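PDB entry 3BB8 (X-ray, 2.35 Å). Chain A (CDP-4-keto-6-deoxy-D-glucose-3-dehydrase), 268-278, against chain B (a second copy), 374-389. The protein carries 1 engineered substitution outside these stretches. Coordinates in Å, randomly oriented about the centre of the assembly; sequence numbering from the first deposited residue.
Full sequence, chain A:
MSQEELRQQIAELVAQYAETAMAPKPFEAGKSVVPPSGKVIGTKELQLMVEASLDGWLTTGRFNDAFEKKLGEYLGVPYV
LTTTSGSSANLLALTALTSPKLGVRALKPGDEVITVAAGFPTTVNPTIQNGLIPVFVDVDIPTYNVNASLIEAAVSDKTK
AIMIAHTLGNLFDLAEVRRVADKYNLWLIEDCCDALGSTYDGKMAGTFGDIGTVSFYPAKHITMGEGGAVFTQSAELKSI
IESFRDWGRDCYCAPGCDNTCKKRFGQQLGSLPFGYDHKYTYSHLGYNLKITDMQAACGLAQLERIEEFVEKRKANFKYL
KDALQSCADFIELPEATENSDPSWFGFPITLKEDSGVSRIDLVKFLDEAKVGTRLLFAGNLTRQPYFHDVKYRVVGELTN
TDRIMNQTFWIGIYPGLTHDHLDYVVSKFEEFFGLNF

Chain A, residues 268-278: QLGSLPFGYDH
Chain B 374-389: RLLFAGNLTRQPYFHD

The contact joins an irregular segment of chain A, 268-278, to a looped segment of chain B, 374-389, and buries 695 Å² summed over both sides. The chain B stretch runs through a type II' turn from Leu376(B) to Gly379(B), closed by Gly379(B) N to Leu376(B) O at 3.1 Å, and then through two short 3-10 segments, the first spanning 381-383 and the second beginning at Pro385(B). The closest pair of CA atoms is Gly270(A) and Pro385(B), 4.1 Å apart; farther along, the CA atoms of Asp277(A) and Leu375(B) are separated by 7.0 Å, so chain A advances as chain B recedes in number.

Arg383(B) and Ser271(A) are paired through two hydrogen bonds. The amide of Ser271(A) (phi/psi -132/49) donates to the main chain, N to Arg383(B) O at 2.9 Å with an angle of 149° at the hydrogen. In return, Arg383(B) NH1 donates to Ser271(A) OG at 2.6 Å and 146°, with the hydroxyl near the guanidinium plane. The serine adopts chi1 p (56°), and the arginine is m, t, t with chi4 at -78°. Its NE and NH2 are hydrogen-bonded elsewhere in the structure, leaving NH1 to serve this contact.

Gly270(A), at phi/psi 72/177, brings its CA to 3.1 Å from Arg383(B) O. An ideal CB here would sit 2.4 Å from Arg383(B) O and 2.9 Å from Pro385(B) N, so the close backbone approach depends on the absence of a side chain, and the positive phi also favours glycine.

The second polar centre is the phenol of Tyr276(A), whose side chain (chi1 -156°, t; chi2 83°) reaches the type II' turn. A type II turn from Pro273(A), closed by Tyr276(A) N to Pro273(A) O at 3.2 Å, precedes this reach. Tyr276(A) OH donates to Phe377(B) O over a very short 2.4 Å, and the acceptor lies at the ring edge. Tyr276(A) OH is also 2.8 Å from Gly379(B) N, but the angle is poor and no hydrogen bond forms; that amide is instead satisfied within its own turn. At Gly379(B), phi/psi 70/-82, an ideal CB would come within 2.5 Å of Tyr276(A) OH, so the lack of a side chain leaves space for the hydroxyl.

Leu375(B), m,t and buried, covers one face of the same ring: its CD1 lies 3.4 Å from the Tyr276(A) ring centroid, only 15° off the normal, a CH-pi contact. The same methyl approaches the main chain of the next residue, with Leu375(B) CD1 3.5 Å from Asp277(A) N.

Apolar packing centres on Pro385(B), which both Leu272(A) and Leu269(A) touch. Leu272(A), m,t, sets CD1 4.1 Å from Pro385(B) CD. Separately, Leu272(A) CG lies 3.8 Å from Arg383(B) O. Leu269(A), also m,t, places CB 3.8 Å from Pro385(B) CB, while its CD2 reaches His388(B) CD2 at 3.6 Å. His388(B) ND1 donates to Asp389(B) OD1 at 2.9 Å.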

# COMPACT_ATOMS: atom_id res chain seq x y z
N GLN A 268 -24.57 -5.51 -18.54
CA GLN A 268 -23.65 -5.42 -17.41
C GLN A 268 -24.10 -6.25 -16.20
O GLN A 268 -25.27 -6.64 -16.10
CB GLN A 268 -23.45 -3.96 -16.99
CG GLN A 268 -24.45 -2.98 -17.61
CD GLN A 268 -25.86 -3.13 -17.07
OE1 GLN A 268 -26.77 -2.38 -17.45
NE2 GLN A 268 -26.06 -4.11 -16.19
N LEU A 269 -23.17 -6.52 -15.30
CA LEU A 269 -23.44 -7.32 -14.11
C LEU A 269 -24.03 -6.53 -12.95
O LEU A 269 -24.15 -5.31 -13.00
CB LEU A 269 -22.16 -8.00 -13.63
CG LEU A 269 -21.52 -9.01 -14.59
CD1 LEU A 269 -20.13 -9.35 -14.09
CD2 LEU A 269 -22.39 -10.26 -14.68
N GLY A 270 -24.40 -7.25 -11.89
CA GLY A 270 -24.98 -6.60 -10.72
C GLY A 270 -26.39 -6.11 -10.98
O GLY A 270 -26.91 -6.23 -12.09
N SER A 271 -27.01 -5.56 -9.95
CA SER A 271 -28.37 -5.05 -10.05
C SER A 271 -28.46 -3.65 -9.46
O SER A 271 -29.35 -3.36 -8.66
CB SER A 271 -29.33 -5.99 -9.33
OG SER A 271 -28.93 -6.16 -7.98
N LEU A 272 -27.54 -2.79 -9.86
CA LEU A 272 -27.53 -1.41 -9.39
C LEU A 272 -28.57 -0.60 -10.15
O LEU A 272 -28.83 -0.86 -11.32
CB LEU A 272 -26.14 -0.78 -9.60
CG LEU A 272 -24.97 -1.26 -8.75
CD1 LEU A 272 -23.70 -0.54 -9.18
CD2 LEU A 272 -25.26 -1.01 -7.27
N PRO A 273 -29.17 0.40 -9.48
CA PRO A 273 -30.18 1.23 -10.14
C PRO A 273 -29.56 2.04 -11.27
O PRO A 273 -28.37 2.36 -11.25
CB PRO A 273 -30.70 2.11 -9.01
CG PRO A 273 -29.49 2.26 -8.13
CD PRO A 273 -28.94 0.85 -8.10
N PHE A 274 -30.37 2.36 -12.27
CA PHE A 274 -29.91 3.15 -13.40
C PHE A 274 -29.36 4.50 -12.91
O PHE A 274 -29.92 5.10 -11.99
CB PHE A 274 -31.06 3.37 -14.39
CG PHE A 274 -30.79 4.42 -15.43
CD1 PHE A 274 -31.06 5.76 -15.16
CD2 PHE A 274 -30.24 4.08 -16.65
CE1 PHE A 274 -30.77 6.75 -16.11
CE2 PHE A 274 -29.95 5.05 -17.61
CZ PHE A 274 -30.22 6.39 -17.33
N GLY A 275 -28.27 4.95 -13.52
CA GLY A 275 -27.69 6.22 -13.13
C GLY A 275 -26.81 6.21 -11.89
O GLY A 275 -26.37 7.27 -11.43
N TYR A 276 -26.55 5.03 -11.33
CA TYR A 276 -25.70 4.94 -10.15
C TYR A 276 -24.30 5.42 -10.54
O TYR A 276 -23.77 5.03 -11.57
CB TYR A 276 -25.61 3.49 -9.64
CG TYR A 276 -25.27 3.40 -8.17
CD1 TYR A 276 -26.26 3.54 -7.20
CD2 TYR A 276 -23.94 3.23 -7.75
CE1 TYR A 276 -25.95 3.51 -5.84
CE2 TYR A 276 -23.62 3.20 -6.38
CZ TYR A 276 -24.63 3.35 -5.44
OH TYR A 276 -24.34 3.32 -4.09
N ASP A 277 -23.72 6.27 -9.70
CA ASP A 277 -22.39 6.83 -9.94
C ASP A 277 -21.36 5.79 -10.38
O ASP A 277 -21.16 4.78 -9.70
CB ASP A 277 -21.90 7.52 -8.66
CG ASP A 277 -21.13 8.80 -8.94
OD1 ASP A 277 -20.03 8.72 -9.52
OD2 ASP A 277 -21.65 9.88 -8.59
N HIS A 278 -20.71 6.03 -11.52
CA HIS A 278 -19.70 5.10 -12.02
C HIS A 278 -18.57 5.04 -11.00
O HIS A 278 -18.00 3.98 -10.74
CB HIS A 278 -19.14 5.56 -13.37
CG HIS A 278 -18.44 4.48 -14.14
ND1 HIS A 278 -17.39 4.74 -15.01
CD2 HIS A 278 -18.66 3.15 -14.21
CE1 HIS A 278 -17.00 3.61 -15.57
NE2 HIS A 278 -17.75 2.63 -15.11
N ARG B 374 -22.87 12.89 -3.47
CA ARG B 374 -22.28 11.57 -3.58
C ARG B 374 -23.28 10.54 -3.10
O ARG B 374 -24.00 10.78 -2.14
CB ARG B 374 -21.01 11.47 -2.70
CG ARG B 374 -19.85 12.38 -3.11
CD ARG B 374 -19.10 11.79 -4.28
NE ARG B 374 -17.99 12.63 -4.69
CZ ARG B 374 -18.11 13.76 -5.39
NH1 ARG B 374 -19.32 14.18 -5.76
NH2 ARG B 374 -17.03 14.46 -5.71
N LEU B 375 -23.30 9.38 -3.74
CA LEU B 375 -24.19 8.32 -3.30
C LEU B 375 -23.51 7.69 -2.09
O LEU B 375 -22.33 7.95 -1.84
CB LEU B 375 -24.39 7.30 -4.42
CG LEU B 375 -25.05 7.87 -5.68
CD1 LEU B 375 -25.41 6.74 -6.65
CD2 LEU B 375 -26.31 8.64 -5.29
N LEU B 376 -24.22 6.86 -1.33
CA LEU B 376 -23.64 6.23 -0.16
C LEU B 376 -22.73 5.04 -0.49
O LEU B 376 -23.07 3.88 -0.22
CB LEU B 376 -24.73 5.78 0.82
CG LEU B 376 -24.19 5.46 2.22
CD1 LEU B 376 -23.53 6.70 2.77
CD2 LEU B 376 -25.31 5.02 3.16
N PHE B 377 -21.59 5.36 -1.09
CA PHE B 377 -20.60 4.38 -1.53
C PHE B 377 -21.26 3.26 -2.33
O PHE B 377 -22.06 3.53 -3.22
CB PHE B 377 -19.85 3.84 -0.31
CG PHE B 377 -19.30 4.94 0.57
CD1 PHE B 377 -18.61 6.01 0.01
CD2 PHE B 377 -19.53 4.93 1.95
CE1 PHE B 377 -18.17 7.08 0.81
CE2 PHE B 377 -19.09 5.99 2.75
CZ PHE B 377 -18.41 7.07 2.18
N ALA B 378 -20.95 2.00 -2.03
CA ALA B 378 -21.52 0.91 -2.82
C ALA B 378 -23.04 0.73 -2.84
O ALA B 378 -23.55 -0.08 -3.61
CB ALA B 378 -20.85 -0.40 -2.40
N GLY B 379 -23.76 1.48 -2.02
CA GLY B 379 -25.21 1.32 -1.99
C GLY B 379 -25.54 -0.02 -1.38
O GLY B 379 -25.86 -0.10 -0.20
N ASN B 380 -25.49 -1.08 -2.18
CA ASN B 380 -25.74 -2.43 -1.70
C ASN B 380 -24.67 -3.31 -2.33
O ASN B 380 -24.77 -3.70 -3.50
CB ASN B 380 -27.13 -2.92 -2.12
CG ASN B 380 -27.42 -4.34 -1.63
OD1 ASN B 380 -28.58 -4.73 -1.53
ND2 ASN B 380 -26.38 -5.11 -1.34
N LEU B 381 -23.64 -3.61 -1.54
CA LEU B 381 -22.53 -4.41 -1.99
C LEU B 381 -22.92 -5.67 -2.77
O LEU B 381 -22.34 -5.96 -3.82
CB LEU B 381 -21.65 -4.79 -0.80
CG LEU B 381 -20.68 -3.72 -0.30
CD1 LEU B 381 -19.99 -4.18 0.97
CD2 LEU B 381 -19.67 -3.42 -1.39
N THR B 382 -23.91 -6.41 -2.27
CA THR B 382 -24.33 -7.64 -2.93
C THR B 382 -24.89 -7.46 -4.33
O THR B 382 -25.03 -8.43 -5.07
CB THR B 382 -25.37 -8.41 -2.10
OG1 THR B 382 -26.64 -7.74 -2.18
CG2 THR B 382 -24.93 -8.50 -0.65
N ARG B 383 -25.19 -6.21 -4.70
CA ARG B 383 -25.72 -5.91 -6.02
C ARG B 383 -24.66 -5.30 -6.90
O ARG B 383 -24.91 -4.95 -8.06
CB ARG B 383 -26.91 -4.95 -5.92
CG ARG B 383 -28.14 -5.52 -5.24
CD ARG B 383 -29.24 -4.48 -5.15
NE ARG B 383 -30.46 -5.03 -4.57
CZ ARG B 383 -31.32 -5.80 -5.23
NH1 ARG B 383 -31.09 -6.11 -6.50
NH2 ARG B 383 -32.40 -6.27 -4.62
N GLN B 384 -23.46 -5.14 -6.36
CA GLN B 384 -22.36 -4.57 -7.12
C GLN B 384 -21.88 -5.64 -8.10
O GLN B 384 -21.93 -6.83 -7.80
CB GLN B 384 -21.21 -4.16 -6.19
CG GLN B 384 -21.48 -2.87 -5.42
CD GLN B 384 -21.33 -1.64 -6.28
OE1 GLN B 384 -21.71 -0.53 -5.89
NE2 GLN B 384 -20.77 -1.81 -7.46
N PRO B 385 -21.43 -5.23 -9.29
CA PRO B 385 -20.96 -6.24 -10.24
C PRO B 385 -19.91 -7.21 -9.72
O PRO B 385 -20.05 -8.42 -9.95
CB PRO B 385 -20.48 -5.41 -11.44
CG PRO B 385 -20.28 -4.05 -10.91
CD PRO B 385 -21.36 -3.88 -9.87
N TYR B 386 -18.89 -6.74 -9.00
CA TYR B 386 -17.85 -7.67 -8.52
C TYR B 386 -18.38 -8.68 -7.51
O TYR B 386 -17.67 -9.62 -7.16
CB TYR B 386 -16.63 -6.93 -7.91
CG TYR B 386 -16.74 -6.50 -6.44
CD1 TYR B 386 -17.39 -5.31 -6.08
CD2 TYR B 386 -16.12 -7.24 -5.43
CE1 TYR B 386 -17.42 -4.87 -4.74
CE2 TYR B 386 -16.14 -6.81 -4.09
CZ TYR B 386 -16.79 -5.62 -3.76
OH TYR B 386 -16.80 -5.19 -2.44
N PHE B 387 -19.62 -8.51 -7.06
CA PHE B 387 -20.16 -9.47 -6.11
C PHE B 387 -20.88 -10.62 -6.79
O PHE B 387 -21.39 -11.51 -6.13
CB PHE B 387 -21.10 -8.79 -5.11
CG PHE B 387 -20.53 -8.70 -3.72
CD1 PHE B 387 -19.61 -7.70 -3.39
CD2 PHE B 387 -20.88 -9.65 -2.76
CE1 PHE B 387 -19.03 -7.66 -2.12
CE2 PHE B 387 -20.32 -9.62 -1.49
CZ PHE B 387 -19.39 -8.62 -1.16
N HIS B 388 -20.88 -10.60 -8.12
CA HIS B 388 -21.56 -11.64 -8.89
C HIS B 388 -21.34 -13.07 -8.42
O HIS B 388 -22.30 -13.82 -8.27
CB HIS B 388 -21.19 -11.53 -10.37
CG HIS B 388 -22.01 -12.42 -11.26
ND1 HIS B 388 -21.60 -13.68 -11.65
CD2 HIS B 388 -23.23 -12.23 -11.83
CE1 HIS B 388 -22.53 -14.22 -12.42
NE2 HIS B 388 -23.53 -13.37 -12.54
N ASP B 389 -20.10 -13.47 -8.19
CA ASP B 389 -19.84 -14.84 -7.76
C ASP B 389 -19.24 -15.03 -6.38
O ASP B 389 -18.80 -16.12 -6.05
CB ASP B 389 -18.98 -15.55 -8.79
CG ASP B 389 -19.74 -15.87 -10.06
OD1 ASP B 389 -19.29 -15.44 -11.15
OD2 ASP B 389 -20.79 -16.55 -9.97